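Local structure of EscN (Escherichia coli O127:H6, 2OBL) at residues Gly191-Pro194 with Ser195-Ser198. The protein belongs to the ATP synthase alpha/beta family of P-loop proteins and is probably a component of a type III secretion system. The protein carries 1 engineered substitution. Numbering follows the deposited sequence.
Sequences GFPP and SVFS
P193 and V196 meet across the opening turn of helix 194-204, a helix N-terminus in the P-loop nucleotide-binding domain that is built on a Pro-Pro step: P193 stands at the N-cap position and P194 supplies the first helical residue.

Backbone hydrogen bonds run across the turn. V196 N reaches P193 O at 3.1 Å with a bent N-H···O angle of 144°, the donor lying above the carbonyl plane. The next bond, from S198 N to P194 O at 3.1 Å, is already helical, its 167° angle close to straight. P194, as a proline, has no N-H to offer, which costs nothing here, since the N-H groups of a first helical turn have no carbonyl within the helix to bond to.

Apolar contacts fold the incoming loop against the helix. CE2 of the F197 ring touches F192 CB at 3.6 Å, and the ring's edge is turned to P194 O near the ring plane. F192 itself points its ring away from its own carbonyl carbon (chi1 -66°), which carries CD1 to within 4.2 Å of V196 CG1. The other methyl of V196, CG2, sits 3.9 Å from P193 CD, so the valine's two branches are shared between the phenylalanine and the proline.

Neighbouring helices reach the same residues: I232 of helix 231-239 touches F192, V196 and F197, and R177 of helix 169-182 packs on F192 and P193. R189 makes a cation-pi contact with F197.

The two serine hydroxyls find different partners. S195 OG, 3.8 Å from P193 CG, is hydrogen-bonded to E185 OE2, whereas S198 OG makes a weak bond to S195 O at 3.3 Å.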
ATOM      1  N   GLY A 191      16.167 -10.384  16.389  1.00 14.27           N
ATOM      2  CA  GLY A 191      16.117 -11.711  15.783  1.00 14.47           C
ATOM      3  C   GLY A 191      16.483 -11.755  14.303  1.00 14.78           C
ATOM      4  O   GLY A 191      16.604 -12.850  13.724  1.00 15.45           O
ATOM      5  N   PHE A 192      16.694 -10.581  13.707  1.00 13.13           N
ATOM      6  CA  PHE A 192      17.000 -10.465  12.277  1.00 12.35           C
ATOM      7  C   PHE A 192      18.487 -10.379  11.983  1.00 11.77           C
ATOM      8  O   PHE A 192      19.201  -9.617  12.631  1.00 11.76           O
ATOM      9  CB  PHE A 192      16.292  -9.244  11.661  1.00 11.36           C
ATOM     10  CG  PHE A 192      14.792  -9.367  11.650  1.00 11.62           C
ATOM     11  CD1 PHE A 192      14.146 -10.019  10.604  1.00 11.25           C
ATOM     12  CD2 PHE A 192      14.036  -8.863  12.698  1.00 11.55           C
ATOM     13  CE1 PHE A 192      12.775 -10.179  10.593  1.00 11.69           C
ATOM     14  CE2 PHE A 192      12.649  -9.001  12.706  1.00 11.23           C
ATOM     15  CZ  PHE A 192      12.009  -9.663  11.654  1.00 11.04           C
ATOM     16  N   PRO A 193      18.953 -11.142  10.982  1.00 11.74           N
ATOM     17  CA  PRO A 193      20.354 -10.985  10.577  1.00 12.11           C
ATOM     18  C   PRO A 193      20.575  -9.790   9.637  1.00 12.31           C
ATOM     19  O   PRO A 193      19.620  -9.257   9.033  1.00  9.90           O
ATOM     20  CB  PRO A 193      20.656 -12.297   9.859  1.00 11.69           C
ATOM     21  CG  PRO A 193      19.308 -12.711   9.256  1.00 12.75           C
ATOM     22  CD  PRO A 193      18.250 -12.184  10.207  1.00 11.92           C
ATOM     23  N   PRO A 194      21.837  -9.364   9.512  1.00 13.33           N
ATOM     24  CA  PRO A 194      22.204  -8.263   8.637  1.00 13.64           C
ATOM     25  C   PRO A 194      21.609  -8.323   7.227  1.00 13.57           C
ATOM     26  O   PRO A 194      21.193  -7.278   6.710  1.00 14.03           O
ATOM     27  CB  PRO A 194      23.738  -8.346   8.605  1.00 14.99           C
ATOM     28  CG  PRO A 194      24.083  -8.895   9.958  1.00 14.60           C
ATOM     29  CD  PRO A 194      23.002  -9.907  10.238  1.00 13.64           C
ATOM     30  N   SER A 195      21.532  -9.514   6.633  1.00 13.68           N
ATOM     31  CA  SER A 195      21.034  -9.671   5.256  1.00 14.59           C
ATOM     32  C   SER A 195      19.625  -9.107   5.025  1.00 14.29           C
ATOM     33  O   SER A 195      19.332  -8.562   3.965  1.00 13.83           O
ATOM     34  CB  SER A 195      21.071 -11.131   4.805  1.00 14.89           C
ATOM     35  OG  SER A 195      20.303 -11.976   5.653  1.00 15.62           O
ATOM     36  N   VAL A 196      18.747  -9.257   6.010  1.00 14.20           N
ATOM     37  CA  VAL A 196      17.376  -8.799   5.836  1.00 14.05           C
ATOM     38  C   VAL A 196      17.366  -7.270   5.768  1.00 13.68           C
ATOM     39  O   VAL A 196      16.733  -6.680   4.895  1.00 13.61           O
ATOM     40  CB  VAL A 196      16.454  -9.292   6.966  1.00 13.85           C
ATOM     41  CG1 VAL A 196      15.021  -8.826   6.710  1.00 13.20           C
ATOM     42  CG2 VAL A 196      16.493 -10.814   7.063  1.00 13.94           C
ATOM     43  N   PHE A 197      18.097  -6.629   6.676  1.00 14.75           N
ATOM     44  CA  PHE A 197      18.150  -5.172   6.673  1.00 15.69           C
ATOM     45  C   PHE A 197      18.700  -4.614   5.366  1.00 15.94           C
ATOM     46  O   PHE A 197      18.116  -3.706   4.786  1.00 17.73           O
ATOM     47  CB  PHE A 197      18.933  -4.655   7.870  1.00 16.36           C
ATOM     48  CG  PHE A 197      18.261  -4.953   9.170  1.00 15.36           C
ATOM     49  CD1 PHE A 197      17.105  -4.286   9.528  1.00 16.57           C
ATOM     50  CD2 PHE A 197      18.759  -5.942  10.006  1.00 14.38           C
ATOM     51  CE1 PHE A 197      16.459  -4.568  10.731  1.00 16.35           C
ATOM     52  CE2 PHE A 197      18.138  -6.224  11.207  1.00 14.32           C
ATOM     53  CZ  PHE A 197      16.977  -5.542  11.570  1.00 15.47           C
ATOM     54  N   SER A 198      19.786  -5.186   4.874  1.00 16.11           N
ATOM     55  CA  SER A 198      20.362  -4.676   3.639  1.00 16.49           C
ATOM     56  C   SER A 198      19.461  -4.947   2.425  1.00 15.55           C
ATOM     57  O   SER A 198      19.535  -4.232   1.428  1.00 14.22           O
ATOM     58  CB  SER A 198      21.790  -5.189   3.447  1.00 18.06           C
ATOM     59  OG  SER A 198      21.806  -6.575   3.203  1.00 20.79           O
TER